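Local structure of ectonucleotide pyrophosphatase/phosphodiesterase family member 5 (5VEO) at residues P137-P142 against A162-N167; E267-L272 against K284-E289; A71-I76 against P373-F378; G309-Q314 against D318-G323. The protein is a zinc-dependent ectoenzyme of the nucleotide pyrophosphatase/phosphodiesterase family that probably cleaves phosphodiester bonds in a restricted range of nucleotide substrates. The protein carries 1 engineered substitution. One frame throughout, in Å; residues are numbered along the deposited sequence.

Contact 1: P137-P142 against A162-N167; sequences PTYYLP and AKDPIN
Tyr139 reaches from strand 139-140 to Ala162, Asp164 and Ile166, in the loop that follows helix 149-160. The strand lies at one margin of the large mixed sheet of the alkaline-phosphatase-like domain, and helix 149-160 makes the beta-alpha-beta crossover from it to the parallel strand 168-173. The contact therefore ties the edge strand to the far end of its own crossover. The tyrosine gets there because its CG stands anti to the carbonyl carbon (chi1 -51°), which carries the long ring toward the loop, where Trp159 of the helix stacks on it.

Ala162 comes first and contributes little: its small CB lies 4.1 Å from Tyr139 OH, with no bulk to push the phenol aside. Asp164 supplies the polar grip through its backbone. Tyr139 OH donates to Asp164 O over a short 2.6 Å, meeting the carbonyl at a C=O...donor angle of 138° and only slightly tilted from its plane. A water closes a small ring beside this bond, donating to Tyr139 OH at 2.9 Å and accepting from Asp164 N at 3.0 Å. The hydroxyl thus serves Asp164 O directly and Asp164 N through the water, and as donor and acceptor at once its O-H is probably held in one rotation. Ile166, buried against Trp159 and Phe160, is the apolar end of the contact. Its branched CG2 methyl abuts the rim of the tyrosine ring near the ring plane, 3.4 Å from Tyr139 CD2.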
# COMPACT_ATOMS: atom_id res chain seq x y z
N PRO A 137 9.15 15.48 -3.93
CA PRO A 137 7.98 16.35 -4.08
C PRO A 137 8.36 17.80 -3.76
O PRO A 137 9.21 18.06 -2.91
CB PRO A 137 6.98 15.79 -3.07
CG PRO A 137 7.47 14.38 -2.78
CD PRO A 137 8.97 14.52 -2.83
N THR A 138 7.70 18.73 -4.44
CA THR A 138 7.95 20.16 -4.21
C THR A 138 7.91 20.49 -2.73
O THR A 138 8.78 21.22 -2.21
CB THR A 138 6.93 21.00 -4.95
OG1 THR A 138 6.83 20.54 -6.29
CG2 THR A 138 7.32 22.50 -4.90
N TYR A 139 6.90 19.97 -2.02
CA TYR A 139 6.76 20.09 -0.58
C TYR A 139 6.60 18.70 0.01
O TYR A 139 5.82 17.89 -0.51
CB TYR A 139 5.54 20.92 -0.18
CG TYR A 139 5.38 22.29 -0.84
CD1 TYR A 139 6.02 23.39 -0.31
CD2 TYR A 139 4.57 22.47 -1.94
CE1 TYR A 139 5.87 24.64 -0.87
CE2 TYR A 139 4.40 23.73 -2.53
CZ TYR A 139 5.06 24.80 -1.98
OH TYR A 139 4.90 26.06 -2.54
N TYR A 140 7.29 18.44 1.12
CA TYR A 140 7.11 17.16 1.80
C TYR A 140 7.52 17.28 3.25
O TYR A 140 8.27 18.19 3.64
CB TYR A 140 7.90 16.03 1.11
CG TYR A 140 9.39 16.15 1.26
CD1 TYR A 140 10.06 15.54 2.31
CD2 TYR A 140 10.14 16.88 0.35
CE1 TYR A 140 11.45 15.67 2.46
CE2 TYR A 140 11.53 17.02 0.49
CZ TYR A 140 12.17 16.40 1.54
OH TYR A 140 13.54 16.54 1.68
N LEU A 141 7.04 16.36 4.04
CA LEU A 141 7.42 16.24 5.44
C LEU A 141 8.36 15.05 5.64
O LEU A 141 8.07 13.95 5.16
CB LEU A 141 6.19 16.05 6.33
CG LEU A 141 5.04 17.05 6.16
CD1 LEU A 141 3.88 16.74 7.11
CD2 LEU A 141 5.52 18.50 6.34
N PRO A 142 9.48 15.21 6.35
CA PRO A 142 10.22 14.03 6.81
C PRO A 142 9.31 13.08 7.58
O PRO A 142 8.53 13.51 8.42
CB PRO A 142 11.31 14.63 7.71
CG PRO A 142 11.45 16.03 7.20
CD PRO A 142 10.05 16.44 6.90
N ALA A 162 -1.03 27.76 -1.19
CA ALA A 162 0.21 28.50 -1.04
C ALA A 162 0.39 29.52 -2.16
O ALA A 162 -0.26 29.48 -3.20
CB ALA A 162 1.40 27.53 -1.04
N LYS A 163 1.32 30.44 -1.93
CA LYS A 163 1.73 31.36 -2.98
C LYS A 163 2.09 30.59 -4.25
O LYS A 163 1.72 30.99 -5.36
CB LYS A 163 2.89 32.21 -2.47
CG LYS A 163 3.28 33.31 -3.39
CD LYS A 163 4.42 34.15 -2.83
CE LYS A 163 5.69 33.38 -2.70
NZ LYS A 163 6.83 34.30 -2.38
N ASP A 164 2.79 29.46 -4.10
CA ASP A 164 3.11 28.54 -5.20
C ASP A 164 2.39 27.24 -4.89
O ASP A 164 2.96 26.33 -4.28
CB ASP A 164 4.61 28.28 -5.37
CG ASP A 164 4.90 27.18 -6.39
OD1 ASP A 164 4.02 26.86 -7.22
OD2 ASP A 164 6.03 26.62 -6.37
N PRO A 165 1.14 27.11 -5.29
CA PRO A 165 0.32 26.01 -4.77
C PRO A 165 0.48 24.71 -5.54
O PRO A 165 0.83 24.67 -6.72
CB PRO A 165 -1.10 26.56 -4.91
CG PRO A 165 -1.03 27.40 -6.13
CD PRO A 165 0.34 28.05 -6.08
N ILE A 166 0.18 23.61 -4.82
CA ILE A 166 0.22 22.29 -5.42
C ILE A 166 -1.09 22.01 -6.15
O ILE A 166 -2.16 22.52 -5.80
CB ILE A 166 0.49 21.19 -4.36
CG1 ILE A 166 -0.65 21.10 -3.33
CG2 ILE A 166 1.83 21.45 -3.69
CD1 ILE A 166 -0.55 19.88 -2.38
N ASN A 167 -0.98 21.19 -7.18
CA ASN A 167 -2.15 20.59 -7.80
C ASN A 167 -2.37 19.16 -7.36
O ASN A 167 -3.42 18.60 -7.68
CB ASN A 167 -2.06 20.60 -9.33
CG ASN A 167 -0.90 19.77 -9.85
OD1 ASN A 167 0.03 19.48 -9.13
ND2 ASN A 167 -0.97 19.39 -11.12
O HOH W 1 4.53 28.87 -1.74

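Contact 2: E267-L272 against K284-E289; sequences EVYDAL and KEEIPE
Tyr269 and Glu286 approach each other at the protein surface, the phenol coming from helix 265-272 and the carboxylate from the short 3-10 turn 284-286. The setting is an alpha/beta layer: the helix lies against a four-stranded antiparallel sheet whose outer strand, 279-283, runs straight into that turn. The backbones stay well apart, Tyr269 CA and Lys284 CA being 11.2 Å from each other, and only long side chains can bridge such a distance.

The two arrive from opposite directions. On the tyrosine, CG lies anti to the backbone N (chi1 -178°), directing the ring outward from the helix and over Val281 and Ile302 of the sheet; a flat group with a polar end suits a place that is apolar beneath and wet at its margin. Glu286 sets its CG between the backbone N and the carbonyl carbon (chi1 59°) and then extends its chain toward the phenol, with its carboxylate plane turned 69° from the ring. Tyr269 OH and Glu286 OE2 are 3.4 Å apart, a separation to be read with care because the glutamate is modelled in two conformers. The stronger partner of OE2 is the backbone N of Lys283, to which it is hydrogen-bonded. The side chain of Lys283 in turn makes a cation-pi contact with Tyr269.

The turn itself is closed by Ile287 N donating to Lys284 O at 3.2 Å. Beside the approach of the two side chains, a water lies 2.8 Å from Tyr269 OH and, in the glutamate conformer given, donates a longer bond of 3.3 Å to Glu286 OE1.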
# COMPACT_ATOMS: atom_id res chain seq x y z
N GLU A 267 18.39 -28.51 -0.12
CA GLU A 267 18.10 -28.87 1.26
C GLU A 267 16.91 -28.08 1.77
O GLU A 267 15.97 -28.64 2.36
CB GLU A 267 19.31 -28.59 2.14
CG GLU A 267 19.00 -28.78 3.63
CD GLU A 267 20.15 -28.41 4.52
OE1 GLU A 267 21.30 -28.81 4.23
OE2 GLU A 267 19.92 -27.71 5.53
N VAL A 268 16.94 -26.76 1.58
CA VAL A 268 15.89 -25.88 2.09
C VAL A 268 14.58 -26.15 1.36
O VAL A 268 13.52 -26.30 1.97
CB VAL A 268 16.32 -24.42 1.95
CG1 VAL A 268 15.16 -23.47 2.28
CG2 VAL A 268 17.47 -24.15 2.87
N TYR A 269 14.64 -26.22 0.03
CA TYR A 269 13.43 -26.45 -0.73
C TYR A 269 12.81 -27.80 -0.39
O TYR A 269 11.60 -27.89 -0.16
CB TYR A 269 13.70 -26.34 -2.22
CG TYR A 269 12.45 -26.52 -3.03
CD1 TYR A 269 12.12 -27.76 -3.54
CD2 TYR A 269 11.58 -25.47 -3.25
CE1 TYR A 269 10.96 -27.95 -4.26
CE2 TYR A 269 10.42 -25.64 -3.97
CZ TYR A 269 10.12 -26.89 -4.48
OH TYR A 269 8.96 -27.07 -5.20
N ASP A 270 13.62 -28.87 -0.34
CA ASP A 270 13.07 -30.21 -0.10
C ASP A 270 12.52 -30.36 1.31
O ASP A 270 11.56 -31.12 1.53
CB ASP A 270 14.12 -31.29 -0.34
CG ASP A 270 14.54 -31.41 -1.78
OD1 ASP A 270 13.86 -30.85 -2.66
OD2 ASP A 270 15.56 -32.08 -2.03
N ALA A 271 13.12 -29.67 2.28
CA ALA A 271 12.63 -29.71 3.66
C ALA A 271 11.33 -28.94 3.81
O ALA A 271 10.49 -29.32 4.63
CB ALA A 271 13.67 -29.13 4.60
N LEU A 272 11.14 -27.88 3.04
CA LEU A 272 10.01 -26.98 3.27
C LEU A 272 8.84 -27.23 2.32
O LEU A 272 7.68 -27.10 2.74
CB LEU A 272 10.48 -25.53 3.15
CG LEU A 272 9.61 -24.50 3.86
CD1 LEU A 272 9.58 -24.74 5.37
CD2 LEU A 272 10.13 -23.10 3.54
N LYS A 284 11.56 -19.32 -7.20
CA LYS A 284 11.31 -18.03 -7.84
C LYS A 284 10.66 -18.18 -9.21
O LYS A 284 9.66 -17.53 -9.51
CB LYS A 284 12.63 -17.25 -7.95
CG LYS A 284 12.55 -15.88 -8.62
CD LYS A 284 13.93 -15.24 -8.56
CE LYS A 284 14.01 -13.86 -9.22
NZ LYS A 284 13.78 -13.90 -10.69
N GLU A 285 11.23 -19.02 -10.07
CA GLU A 285 10.69 -19.01 -11.42
C GLU A 285 9.35 -19.74 -11.53
O GLU A 285 8.73 -19.68 -12.59
CB GLU A 285 11.73 -19.55 -12.42
CG GLU A 285 13.09 -18.75 -12.41
CD GLU A 285 12.97 -17.22 -12.61
OE1 GLU A 285 12.02 -16.73 -13.26
OE2 GLU A 285 13.87 -16.50 -12.11
N GLU A 286 8.85 -20.37 -10.46
CA GLU A 286 7.53 -20.98 -10.48
C GLU A 286 6.49 -20.14 -9.74
O GLU A 286 5.34 -20.57 -9.60
CB GLU A 286 7.57 -22.40 -9.92
CG GLU A 286 8.06 -22.52 -8.53
CD GLU A 286 8.39 -23.94 -8.17
OE1 GLU A 286 8.81 -24.71 -9.07
OE2 GLU A 286 8.24 -24.28 -6.99
N ILE A 287 6.84 -18.93 -9.32
CA ILE A 287 5.85 -18.09 -8.65
C ILE A 287 4.70 -17.80 -9.62
O ILE A 287 4.94 -17.52 -10.81
CB ILE A 287 6.51 -16.78 -8.16
CG1 ILE A 287 7.47 -17.10 -7.01
CG2 ILE A 287 5.47 -15.75 -7.76
CD1 ILE A 287 8.38 -15.96 -6.61
N PRO A 288 3.45 -17.86 -9.17
CA PRO A 288 2.31 -17.60 -10.07
C PRO A 288 2.43 -16.30 -10.86
O PRO A 288 2.67 -15.22 -10.30
CB PRO A 288 1.13 -17.54 -9.10
CG PRO A 288 1.52 -18.50 -8.02
CD PRO A 288 3.00 -18.29 -7.84
N GLU A 289 2.20 -16.42 -12.18
CA GLU A 289 2.26 -15.26 -13.07
C GLU A 289 1.28 -14.17 -12.65
O GLU A 289 1.56 -12.98 -12.83
CB GLU A 289 1.95 -15.68 -14.51
CG GLU A 289 3.04 -16.50 -15.11
CD GLU A 289 4.29 -15.69 -15.36
OE1 GLU A 289 4.18 -14.46 -15.56
OE2 GLU A 289 5.39 -16.29 -15.35
O HOH W 2 9.25 -27.73 -7.93

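Contact 3: A71-I76 against P373-F378; sequences AENHGI and PHNGSF. With NAG (2-acetamido-2-deoxy-beta-D-glucopyranose), chain H.
Asn73, at the exposed side of the short helix 71-74, and Asn375, in the loop before helix 378-381, bring their amides together obliquely, with planes 44° apart.

The covalent link is plain: Asn375 ND2 is joined to C1 of an N-acetylglucosamine at 1.4 Å. With CG anti to the carbonyl carbon (chi1 -64°), the Asn375 amide turns toward helix 71-74, and its OD1 accepts a hydrogen bond from the backbone N of Phe70, which limits how the amide plane can turn. Van der Waals contact adds Pro373, whose CB lies 3.6 Å from the sugar's O6.

Hydrogen bonds at the helix end include one backbone pair and one to a side chain. Gly75 N donates to Ala71 O at 2.9 Å, and the positive phi of Gly75 is readily adopted by glycine. His74 ND1 accepts the N-H of Ile76, just past the helix end, at 3.1 Å and within the imidazole plane.

On the other segment, Ser377 is the N-cap of helix 378-381, its OG making a weak bond to Trp379 N. With its sugar in place, Asn375-Gly376-Ser377 is an occupied Asn-X-Ser sequon, the classical site of N-linked glycosylation.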
# COMPACT_ATOMS: atom_id res chain seq x y z
N ALA A 71 4.71 -4.87 -8.81
CA ALA A 71 5.91 -4.79 -7.98
C ALA A 71 7.16 -5.30 -8.69
O ALA A 71 8.26 -4.77 -8.46
CB ALA A 71 5.70 -5.55 -6.66
N GLU A 72 7.04 -6.32 -9.54
CA GLU A 72 8.24 -6.79 -10.22
C GLU A 72 8.83 -5.72 -11.14
O GLU A 72 10.03 -5.76 -11.43
CB GLU A 72 7.97 -8.08 -11.01
CG GLU A 72 7.10 -7.89 -12.26
CD GLU A 72 6.70 -9.20 -12.93
OE1 GLU A 72 5.95 -9.15 -13.92
OE2 GLU A 72 7.14 -10.28 -12.47
N ASN A 73 8.01 -4.76 -11.58
CA ASN A 73 8.45 -3.66 -12.43
C ASN A 73 8.91 -2.45 -11.64
O ASN A 73 9.94 -1.86 -11.98
CB ASN A 73 7.32 -3.26 -13.38
CG ASN A 73 6.83 -4.43 -14.21
OD1 ASN A 73 5.70 -4.87 -14.07
ND2 ASN A 73 7.71 -4.97 -15.03
N HIS A 74 8.19 -2.02 -10.59
CA HIS A 74 8.69 -0.82 -9.91
C HIS A 74 9.76 -1.12 -8.87
O HIS A 74 10.44 -0.19 -8.44
CB HIS A 74 7.54 0.01 -9.33
CG HIS A 74 6.74 -0.66 -8.26
ND1 HIS A 74 7.29 -1.24 -7.14
CD2 HIS A 74 5.39 -0.74 -8.11
CE1 HIS A 74 6.32 -1.67 -6.35
NE2 HIS A 74 5.16 -1.39 -6.92
N GLY A 75 9.96 -2.39 -8.49
CA GLY A 75 11.10 -2.81 -7.70
C GLY A 75 10.95 -2.72 -6.20
O GLY A 75 11.85 -3.18 -5.48
N ILE A 76 9.86 -2.15 -5.70
CA ILE A 76 9.59 -2.14 -4.25
C ILE A 76 8.74 -3.38 -3.99
O ILE A 76 7.50 -3.33 -3.96
CB ILE A 76 8.93 -0.84 -3.79
CG1 ILE A 76 9.81 0.38 -4.09
CG2 ILE A 76 8.61 -0.90 -2.30
CD1 ILE A 76 11.08 0.47 -3.28
N PRO A 373 5.14 4.44 -18.99
CA PRO A 373 4.64 3.08 -19.22
C PRO A 373 4.17 2.45 -17.92
O PRO A 373 4.85 2.52 -16.89
CB PRO A 373 5.86 2.36 -19.80
CG PRO A 373 6.63 3.46 -20.49
CD PRO A 373 6.50 4.62 -19.55
N HIS A 374 3.00 1.83 -17.97
CA HIS A 374 2.36 1.34 -16.76
C HIS A 374 1.52 0.11 -17.09
O HIS A 374 1.40 -0.29 -18.25
CB HIS A 374 1.49 2.42 -16.15
CG HIS A 374 0.39 2.86 -17.05
ND1 HIS A 374 0.50 3.95 -17.88
CD2 HIS A 374 -0.83 2.33 -17.29
CE1 HIS A 374 -0.62 4.09 -18.57
NE2 HIS A 374 -1.44 3.12 -18.23
N ASN A 375 0.92 -0.48 -16.05
CA ASN A 375 0.19 -1.74 -16.17
C ASN A 375 -1.32 -1.61 -16.05
O ASN A 375 -2.02 -2.61 -16.19
CB ASN A 375 0.68 -2.74 -15.11
CG ASN A 375 2.09 -3.10 -15.32
OD1 ASN A 375 2.92 -3.00 -14.43
ND2 ASN A 375 2.39 -3.50 -16.54
N GLY A 376 -1.83 -0.42 -15.77
CA GLY A 376 -3.25 -0.21 -15.64
C GLY A 376 -3.85 0.30 -16.93
O GLY A 376 -3.20 0.34 -17.98
N SER A 377 -5.12 0.68 -16.86
CA SER A 377 -5.79 1.20 -18.04
C SER A 377 -6.78 2.27 -17.62
O SER A 377 -7.66 2.03 -16.79
CB SER A 377 -6.52 0.11 -18.81
OG SER A 377 -7.32 0.68 -19.83
N PHE A 378 -6.63 3.45 -18.21
CA PHE A 378 -7.62 4.49 -18.00
C PHE A 378 -9.01 4.01 -18.42
O PHE A 378 -10.01 4.36 -17.79
CB PHE A 378 -7.24 5.74 -18.78
CG PHE A 378 -8.26 6.79 -18.69
CD1 PHE A 378 -9.10 7.05 -19.75
CD2 PHE A 378 -8.43 7.49 -17.52
CE1 PHE A 378 -10.06 8.01 -19.66
CE2 PHE A 378 -9.40 8.46 -17.42
CZ PHE A 378 -10.21 8.73 -18.49
C1 NAG H . 3.74 -3.80 -16.86
C2 NAG H . 3.91 -5.00 -17.76
C3 NAG H . 5.37 -5.15 -18.15
C4 NAG H . 5.93 -3.85 -18.70
C5 NAG H . 5.60 -2.67 -17.79
C6 NAG H . 5.95 -1.33 -18.41
C7 NAG H . 2.40 -6.93 -17.58
C8 NAG H . 2.09 -8.19 -16.83
N2 NAG H . 3.44 -6.22 -17.12
O3 NAG H . 5.48 -6.18 -19.12
O4 NAG H . 7.34 -3.96 -18.82
O5 NAG H . 4.20 -2.64 -17.53
O6 NAG H . 5.47 -1.25 -19.74
O7 NAG H . 1.75 -6.57 -18.55

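Contact 4: G309-Q314 against D318-G323; sequences GWYILQ and DDFLLG
Tyr311 and Phe320 meet obliquely, their ring centroids 5.0 Å apart and their planes at 47°. Phe320 CD1 comes over a face of the tyrosine ring, 3.7 Å from Tyr311 CD1, and Phe320 CA lies over the same face in a CH-pi contact. The tyrosine ring is placed by a chi1 of -132°, well away from a staggered value, which suggests that the packing holds it there. Leu321 closes on its far end, with CB 3.4 Å from Tyr311 OH.

Further along, the side chains of Leu313 and Asp318 lie alongside, pointing opposite ways. Leu313 CG rests 3.8 Å from Asp318 CB, so the apolar stem of the aspartate serves the leucine while its charged end turns to the backbone.

The segments run almost antiparallel, yet 311-313 finds its strand partner elsewhere: it pairs in parallel with 235-237, a small two-stranded sheet within the type I phosphodiesterase family domain. The returning chain 318-322 is loop, and Gly323 begins strand 323-324. A water bridges the two backbones, donating to Ile312 O at 2.8 Å and to Asp319 O at 3.0 Å.

The polar bonds gather on Asp318, whose carboxylate suits a tight return because it can accept several N-H groups. OD1 takes the N-H of Asp319 from above the carboxylate plane. OD2 is shared: His252 ND1 is one partner, and Gln314 N donates to the anti lone pair of Asp318 OD2 at 2.9 Å, nearly straight at 171°.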
# COMPACT_ATOMS: atom_id res chain seq x y z
N GLY A 309 -4.70 -16.06 7.04
CA GLY A 309 -4.88 -16.22 8.47
C GLY A 309 -3.84 -17.08 9.16
O GLY A 309 -3.95 -17.30 10.38
N TRP A 310 -2.85 -17.56 8.42
CA TRP A 310 -1.73 -18.32 8.96
C TRP A 310 -0.51 -17.42 9.13
O TRP A 310 -0.27 -16.49 8.34
CB TRP A 310 -1.40 -19.52 8.05
CG TRP A 310 -2.41 -20.61 8.23
CD1 TRP A 310 -3.66 -20.67 7.69
CD2 TRP A 310 -2.29 -21.75 9.08
NE1 TRP A 310 -4.31 -21.78 8.14
CE2 TRP A 310 -3.49 -22.47 8.99
CE3 TRP A 310 -1.27 -22.23 9.90
CZ2 TRP A 310 -3.71 -23.64 9.70
CZ3 TRP A 310 -1.47 -23.41 10.58
CH2 TRP A 310 -2.68 -24.11 10.48
N TYR A 311 0.27 -17.71 10.17
CA TYR A 311 1.45 -16.93 10.53
C TYR A 311 2.70 -17.78 10.37
O TYR A 311 2.71 -18.94 10.76
CB TYR A 311 1.39 -16.41 11.98
CG TYR A 311 1.71 -14.95 12.11
CD1 TYR A 311 0.69 -14.01 12.28
CD2 TYR A 311 3.03 -14.49 12.08
CE1 TYR A 311 0.96 -12.67 12.38
CE2 TYR A 311 3.31 -13.14 12.18
CZ TYR A 311 2.27 -12.24 12.35
OH TYR A 311 2.51 -10.88 12.47
N ILE A 312 3.74 -17.20 9.80
CA ILE A 312 5.04 -17.85 9.72
C ILE A 312 5.94 -17.28 10.80
O ILE A 312 6.20 -16.07 10.84
CB ILE A 312 5.70 -17.66 8.34
CG1 ILE A 312 4.73 -18.07 7.24
CG2 ILE A 312 7.02 -18.44 8.29
CD1 ILE A 312 5.25 -17.72 5.86
N LEU A 313 6.42 -18.16 11.67
CA LEU A 313 7.36 -17.81 12.72
C LEU A 313 8.66 -18.56 12.45
O LEU A 313 8.63 -19.76 12.15
CB LEU A 313 6.85 -18.18 14.11
CG LEU A 313 5.98 -17.12 14.81
CD1 LEU A 313 4.69 -16.85 14.13
CD2 LEU A 313 5.72 -17.54 16.25
N GLN A 314 9.78 -17.86 12.52
CA GLN A 314 11.02 -18.56 12.30
C GLN A 314 11.31 -19.48 13.47
O GLN A 314 11.70 -20.63 13.28
CB GLN A 314 12.16 -17.58 12.08
CG GLN A 314 13.39 -18.31 11.65
CD GLN A 314 14.47 -17.39 11.21
OE1 GLN A 314 14.52 -16.22 11.62
NE2 GLN A 314 15.34 -17.89 10.35
N ASP A 318 9.54 -15.59 17.56
CA ASP A 318 9.35 -14.63 16.49
C ASP A 318 8.05 -13.85 16.76
O ASP A 318 7.22 -14.24 17.60
CB ASP A 318 9.31 -15.35 15.14
CG ASP A 318 9.76 -14.47 13.96
OD1 ASP A 318 10.00 -13.26 14.13
OD2 ASP A 318 9.86 -15.02 12.83
N ASP A 319 7.89 -12.75 16.04
CA ASP A 319 6.76 -11.86 16.26
C ASP A 319 5.45 -12.54 15.86
O ASP A 319 5.39 -13.29 14.89
CB ASP A 319 6.93 -10.58 15.45
CG ASP A 319 8.14 -9.78 15.87
OD1 ASP A 319 8.24 -9.44 17.07
OD2 ASP A 319 9.00 -9.50 15.00
N PHE A 320 4.40 -12.26 16.63
CA PHE A 320 3.06 -12.68 16.28
C PHE A 320 2.10 -11.52 16.50
O PHE A 320 2.16 -10.84 17.53
CB PHE A 320 2.61 -13.90 17.09
CG PHE A 320 1.18 -14.24 16.87
CD1 PHE A 320 0.80 -15.06 15.83
CD2 PHE A 320 0.20 -13.71 17.69
CE1 PHE A 320 -0.53 -15.35 15.60
CE2 PHE A 320 -1.13 -14.00 17.46
CZ PHE A 320 -1.49 -14.82 16.41
N LEU A 321 1.20 -11.31 15.55
CA LEU A 321 0.17 -10.28 15.63
C LEU A 321 -1.19 -10.89 15.31
O LEU A 321 -1.29 -11.76 14.45
CB LEU A 321 0.44 -9.15 14.62
CG LEU A 321 1.77 -8.42 14.79
CD1 LEU A 321 2.11 -7.59 13.57
CD2 LEU A 321 1.73 -7.55 16.02
N LEU A 322 -2.23 -10.37 15.97
CA LEU A 322 -3.58 -10.91 15.78
C LEU A 322 -4.19 -10.50 14.45
O LEU A 322 -5.13 -11.15 13.98
CB LEU A 322 -4.48 -10.48 16.93
CG LEU A 322 -4.27 -11.26 18.24
CD1 LEU A 322 -4.97 -10.51 19.35
CD2 LEU A 322 -4.79 -12.68 18.09
N GLY A 323 -3.69 -9.45 13.83
CA GLY A 323 -4.06 -9.11 12.47
C GLY A 323 -2.83 -9.03 11.58
O GLY A 323 -1.78 -8.53 12.00
O HOH W 3 6.86 -13.76 12.34

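Overall arrangement
Contact 1 and contact 2 lie on opposite sides of the chain's centre, about 45 Å apart between centres, and contact 4 is on the far side from contact 1 as well. Tyr269 of contact 2 has its side chain about 11 Å from a bound AMP. Contact 3 joins the chain's early part to its late part, 71-76 to 373-378, so the other three are nested inside the loop it closes. None of the four touch, although the nearest atoms of contacts 2 and 3 are about 6 Å apart and those of contacts 2 and 4 about 7 Å. Contact 4 lies near the metal centre: the Leu321 side chain is about 7 Å from a zinc ion, and Gly323 O is hydrogen-bonded to ND1 of His181, a zinc ligand.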